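Local coordinates for organic hydroperoxide resistance protein OhrB (Bacillus subtilis, PDB 2BJO) that protects the bacterium against organic hydroperoxides as a stress-response member of the OsmC/Ohr family, probably by thiol-dependent reduction of the peroxides, at residues 59-63 / 112-118; 94-100 / 130-136. The protein carries 3 engineered substitutions. Residues are numbered along the deposited sequence.

Contact 1. Residues 59-63 / 112-118; sequences ALEHV and VNAAHEF
A helix-helix crossing joins the last turns of helix 44-65 to the C-terminal half of helix 105-118. Both segments are alpha-helical, 59-63 regularly so; the last turn of 112-118 adds weak i+3 bonds, such as Phe-118 N to Ala-115 O (3.2 Å). Their axes approach to 8.3 Å at a crossing angle of 115°. Small residues allow this closeness: the CA atoms of Ala-59 and Ala-115 lie 4.8 Å apart, their CB atoms 4.0 Å apart, and Ala-59 CB sits 3.6 Å from Ala-115 O. Leu-60 (t, p) leaves its helix sideways, yet its CD1 reaches Val-112 CG2 at 4.0 Å, while its CB lies 4.1 Å from Ala-115 CB. Val-63 (m) sets CG1 3.9 Å from Ala-114 CB. Phe-118, chi1 t, swings across to the other helix: its CD2 is 3.6 Å from Ala-59 CB, and its ring forms an offset stack with that of His-62, also t, with centroids 4.3 Å apart and planes at 24°. Glu-61 hydrogen-bonds Arg-14 N of the second subunit. Cys-119, next after Phe-118, touches Ala-59 and is disulfide-bonded to Cys-55, one turn before Ala-59; the crossing thus adjoins the oxidised cysteine pair, consistent with the redox site of Ohr proteins.

Contact 2. Residues 94-100 / 130-136; sequences VTLVVNT and DVKLELK
This is the parallel strand pair of a beta-alpha-beta crossover: strand 89-99 leads through helices 105-118 and 120-125 to the short C-terminal strand 132-135. The axes of the two short segments approach to 4.6 Å, their directions 21° apart. Thr-95 pairs with Lys-132, Leu-96 with Leu-133, Val-97 with Glu-134 and Val-98 with Leu-135. Leu-96 and Val-98 each donate and accept: Leu-96 N to Lys-132 O (2.8 Å), Glu-134 N to Leu-96 O (2.9 Å), Val-98 N to Glu-134 O (2.6 Å) and Lys-136 N to Val-98 O (3.0 Å). Lys-132 N to Val-94 O (3.1 Å) completes the ladder. Leu-96, Val-98, Leu-133 and Leu-135 share one face, turned to the helices. Leu-96 CD1 lies 3.8 Å from Leu-133 CD2, both residues m, t, and 4.2 Å from CG1 of Val-131 (t). Val-98 is t, and the end of Leu-135 (m, t) comes nearer the other strand. The other face is more polar. Thr-95 (m) places OG1 3.5 Å from Lys-132 CB and CG2 3.6 Å from Glu-134 OE2; Lys-132, m then extended, leads its amine away. Glu-134 (m, t) lies alongside Thr-95 and Val-97. Val-97 (t) has CG2 3.8 Å from Glu-134 OE1 and CG1 3.7 Å from Lys-136 CD, because Lys-136 (p, t, m, t) reaches across strand 94-99, its CG 3.9 Å from Asn-99 CB. Asn-99 (t) accepts from Lys-101 N through OD1, which also takes a hydrogen bond from water 2 at 2.7 Å; the same water donates to Lys-136 O at 3.2 Å.

In the fold
Contact 1 joins two helices and contact 2 two strands of the same alpha/beta unit: helix 105-118 belongs to the crossover between strands 89-99 and 132-135, and helix 44-65 runs across the sheet face bearing Leu-96. The two meet where Val-112 touches Val-98, His-116 touches Leu-133 and Val-131, and Leu-60 touches Thr-100. The centre of contact 1 lies about 14 Å from the chain centre, that of contact 2 about 11 Å; both are partly buried, yet only contact 2 has exposed touching residues, at its edge strand. Side-chain packing and a ring stack hold contact 1; backbone hydrogen bonds hold contact 2, with apolar side chains toward the helices and charged Lys-132 and Glu-134 on the exposed face.

Contact 1. Residues 59-63 / 112-118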
# COMPACT_ATOMS: atom_id res chain seq x y z
N ALA A 59 11.98 -6.01 -6.29
CA ALA A 59 12.14 -7.45 -6.14
C ALA A 59 12.67 -8.06 -7.44
O ALA A 59 13.55 -8.93 -7.40
CB ALA A 59 10.84 -8.04 -5.70
N LEU A 60 12.14 -7.60 -8.57
CA LEU A 60 12.56 -8.07 -9.89
C LEU A 60 14.04 -7.69 -10.15
O LEU A 60 14.84 -8.49 -10.63
CB LEU A 60 11.56 -7.54 -10.92
CG LEU A 60 11.69 -8.12 -12.32
CD1 LEU A 60 11.30 -9.59 -12.44
CD2 LEU A 60 10.90 -7.22 -13.28
N GLU A 61 14.40 -6.46 -9.78
CA GLU A 61 15.77 -5.96 -9.87
C GLU A 61 16.74 -6.73 -8.99
O GLU A 61 17.85 -7.05 -9.43
CB GLU A 61 15.84 -4.50 -9.44
CG GLU A 61 17.20 -3.84 -9.39
CD GLU A 61 17.03 -2.44 -8.83
OE1 GLU A 61 17.18 -1.47 -9.57
OE2 GLU A 61 16.71 -2.28 -7.64
N HIS A 62 16.33 -7.01 -7.75
CA HIS A 62 17.15 -7.83 -6.86
C HIS A 62 17.34 -9.27 -7.37
O HIS A 62 18.42 -9.80 -7.26
CB HIS A 62 16.54 -7.80 -5.44
CG HIS A 62 17.27 -8.64 -4.44
ND1 HIS A 62 17.12 -10.01 -4.36
CD2 HIS A 62 18.18 -8.30 -3.50
CE1 HIS A 62 17.90 -10.49 -3.41
NE2 HIS A 62 18.55 -9.47 -2.87
N VAL A 63 16.32 -9.93 -7.91
CA VAL A 63 16.45 -11.33 -8.34
C VAL A 63 17.33 -11.44 -9.59
O VAL A 63 18.09 -12.39 -9.78
CB VAL A 63 15.12 -12.12 -8.46
CG1 VAL A 63 14.50 -12.24 -7.10
CG2 VAL A 63 14.17 -11.50 -9.46
N VAL A 112 10.10 -13.06 -12.66
CA VAL A 112 8.80 -12.64 -12.19
C VAL A 112 8.35 -13.56 -11.04
O VAL A 112 7.92 -13.11 -9.98
CB VAL A 112 7.82 -12.56 -13.38
CG1 VAL A 112 6.34 -12.50 -12.96
CG2 VAL A 112 8.12 -11.32 -14.21
N ASN A 113 8.46 -14.87 -11.26
CA ASN A 113 8.07 -15.80 -10.20
C ASN A 113 8.96 -15.60 -8.99
O ASN A 113 8.43 -15.51 -7.88
CB ASN A 113 8.13 -17.24 -10.67
CG ASN A 113 7.18 -17.54 -11.81
OD1 ASN A 113 6.16 -16.89 -11.97
ND2 ASN A 113 7.52 -18.55 -12.62
N ALA A 114 10.28 -15.52 -9.18
CA ALA A 114 11.19 -15.28 -8.07
C ALA A 114 10.86 -13.98 -7.32
O ALA A 114 10.82 -13.92 -6.08
CB ALA A 114 12.62 -15.35 -8.58
N ALA A 115 10.61 -12.91 -8.07
CA ALA A 115 10.19 -11.63 -7.55
C ALA A 115 8.93 -11.73 -6.70
O ALA A 115 8.84 -11.07 -5.68
CB ALA A 115 9.98 -10.61 -8.67
N HIS A 116 7.97 -12.55 -7.12
CA HIS A 116 6.74 -12.74 -6.36
C HIS A 116 6.99 -13.46 -5.05
O HIS A 116 6.20 -13.33 -4.13
CB HIS A 116 5.72 -13.52 -7.19
CG HIS A 116 4.31 -13.41 -6.71
ND1 HIS A 116 3.46 -14.49 -6.63
CD2 HIS A 116 3.60 -12.34 -6.28
CE1 HIS A 116 2.28 -14.09 -6.18
NE2 HIS A 116 2.34 -12.79 -5.97
N GLU A 117 8.05 -14.24 -4.95
CA GLU A 117 8.36 -14.92 -3.70
C GLU A 117 9.12 -13.95 -2.78
O GLU A 117 8.99 -14.03 -1.56
CB GLU A 117 9.03 -16.29 -3.98
CG GLU A 117 8.38 -17.25 -5.03
CD GLU A 117 6.86 -17.19 -5.34
OE1 GLU A 117 6.45 -17.23 -6.54
OE2 GLU A 117 5.99 -17.11 -4.43
N PHE A 118 9.89 -13.00 -3.32
CA PHE A 118 10.66 -12.02 -2.54
C PHE A 118 9.97 -10.73 -2.08
O PHE A 118 10.18 -10.32 -0.95
CB PHE A 118 11.92 -11.71 -3.37
CG PHE A 118 12.87 -10.71 -2.78
CD1 PHE A 118 14.07 -11.13 -2.22
CD2 PHE A 118 12.59 -9.34 -2.80
CE1 PHE A 118 14.98 -10.21 -1.67
CE2 PHE A 118 13.49 -8.44 -2.26
CZ PHE A 118 14.68 -8.86 -1.70

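Contact 2. Residues 94-100 / 130-136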
# COMPACT_ATOMS: atom_id res chain seq x y z
N VAL A 94 -5.80 -7.72 -7.25
CA VAL A 94 -4.56 -7.13 -7.78
C VAL A 94 -4.10 -7.82 -9.06
O VAL A 94 -3.98 -9.04 -9.06
CB VAL A 94 -3.36 -7.20 -6.78
CG1 VAL A 94 -2.10 -6.54 -7.36
CG2 VAL A 94 -3.65 -6.53 -5.44
N THR A 95 -3.82 -7.06 -10.12
CA THR A 95 -3.09 -7.55 -11.28
C THR A 95 -1.80 -6.74 -11.44
O THR A 95 -1.78 -5.52 -11.25
CB THR A 95 -4.02 -7.60 -12.52
OG1 THR A 95 -5.00 -8.62 -12.28
CG2 THR A 95 -3.27 -7.97 -13.78
N LEU A 96 -0.69 -7.39 -11.77
CA LEU A 96 0.58 -6.74 -12.09
C LEU A 96 0.96 -7.10 -13.53
O LEU A 96 1.08 -8.29 -13.83
CB LEU A 96 1.70 -7.11 -11.11
CG LEU A 96 1.49 -6.85 -9.61
CD1 LEU A 96 2.49 -7.61 -8.75
CD2 LEU A 96 1.55 -5.37 -9.26
N VAL A 97 1.14 -6.11 -14.40
CA VAL A 97 1.47 -6.34 -15.81
C VAL A 97 2.93 -5.93 -15.91
O VAL A 97 3.27 -4.76 -15.73
CB VAL A 97 0.61 -5.56 -16.81
CG1 VAL A 97 0.89 -6.03 -18.26
CG2 VAL A 97 -0.88 -5.73 -16.55
N VAL A 98 3.78 -6.91 -16.19
CA VAL A 98 5.22 -6.71 -16.20
C VAL A 98 5.81 -6.63 -17.61
O VAL A 98 5.70 -7.59 -18.38
CB VAL A 98 5.90 -7.84 -15.41
CG1 VAL A 98 7.39 -7.57 -15.31
CG2 VAL A 98 5.28 -7.98 -14.02
N ASN A 99 6.42 -5.48 -17.90
CA ASN A 99 7.11 -5.18 -19.14
C ASN A 99 8.59 -5.20 -18.79
O ASN A 99 9.05 -4.30 -18.08
CB ASN A 99 6.66 -3.85 -19.76
CG ASN A 99 7.44 -3.48 -21.03
OD1 ASN A 99 8.14 -4.28 -21.65
ND2 ASN A 99 7.34 -2.21 -21.42
N THR A 100 9.30 -6.22 -19.27
CA THR A 100 10.76 -6.31 -19.14
C THR A 100 11.54 -6.16 -20.46
O THR A 100 12.58 -6.79 -20.65
CB THR A 100 11.18 -7.64 -18.50
OG1 THR A 100 10.61 -8.72 -19.24
CG2 THR A 100 10.78 -7.68 -17.06
N ASP A 130 -5.65 -12.95 -4.68
CA ASP A 130 -5.31 -13.81 -5.80
C ASP A 130 -4.60 -12.93 -6.85
O ASP A 130 -5.14 -12.58 -7.90
CB ASP A 130 -6.58 -14.56 -6.26
CG ASP A 130 -7.89 -13.75 -6.16
OD1 ASP A 130 -8.06 -12.86 -5.28
OD2 ASP A 130 -8.79 -14.02 -7.00
N VAL A 131 -3.35 -12.59 -6.53
CA VAL A 131 -2.50 -11.72 -7.35
C VAL A 131 -2.14 -12.31 -8.72
O VAL A 131 -1.41 -13.31 -8.81
CB VAL A 131 -1.19 -11.32 -6.62
CG1 VAL A 131 -0.34 -10.41 -7.50
CG2 VAL A 131 -1.49 -10.65 -5.29
N LYS A 132 -2.65 -11.69 -9.78
CA LYS A 132 -2.44 -12.11 -11.16
C LYS A 132 -1.24 -11.38 -11.75
O LYS A 132 -1.17 -10.16 -11.69
CB LYS A 132 -3.65 -11.84 -12.06
CG LYS A 132 -4.88 -12.62 -11.63
CD LYS A 132 -6.16 -12.03 -12.18
CE LYS A 132 -7.39 -12.69 -11.55
NZ LYS A 132 -8.62 -11.91 -11.87
N LEU A 133 -0.33 -12.17 -12.30
CA LEU A 133 0.95 -11.76 -12.86
C LEU A 133 0.90 -11.99 -14.36
O LEU A 133 0.64 -13.10 -14.81
CB LEU A 133 2.11 -12.56 -12.27
CG LEU A 133 2.26 -12.52 -10.75
CD1 LEU A 133 3.42 -13.40 -10.37
CD2 LEU A 133 2.46 -11.16 -10.13
N GLU A 134 1.13 -10.92 -15.12
CA GLU A 134 1.07 -10.94 -16.57
C GLU A 134 2.35 -10.34 -17.13
O GLU A 134 2.73 -9.26 -16.74
CB GLU A 134 -0.13 -10.12 -17.06
CG GLU A 134 -1.45 -10.68 -16.58
CD GLU A 134 -2.69 -9.89 -17.02
OE1 GLU A 134 -2.57 -8.93 -17.82
OE2 GLU A 134 -3.79 -10.27 -16.54
N LEU A 135 3.01 -11.06 -18.03
CA LEU A 135 4.09 -10.52 -18.83
C LEU A 135 3.56 -9.91 -20.11
O LEU A 135 2.58 -10.41 -20.63
CB LEU A 135 5.04 -11.61 -19.31
CG LEU A 135 6.13 -12.20 -18.44
CD1 LEU A 135 6.66 -13.45 -19.12
CD2 LEU A 135 7.21 -11.12 -18.23
N LYS A 136 4.21 -8.88 -20.63
CA LYS A 136 3.96 -8.42 -22.00
C LYS A 136 5.25 -8.48 -22.83
O LYS A 136 6.33 -8.10 -22.36
CB LYS A 136 3.31 -7.04 -22.04
CG LYS A 136 3.72 -6.03 -21.01
CD LYS A 136 2.86 -4.77 -21.14
CE LYS A 136 3.27 -3.82 -22.25
NZ LYS A 136 2.81 -2.42 -21.98
O HOH W 1 -6.54 -10.46 -8.45
O HOH W 2 8.04 -5.79 -23.85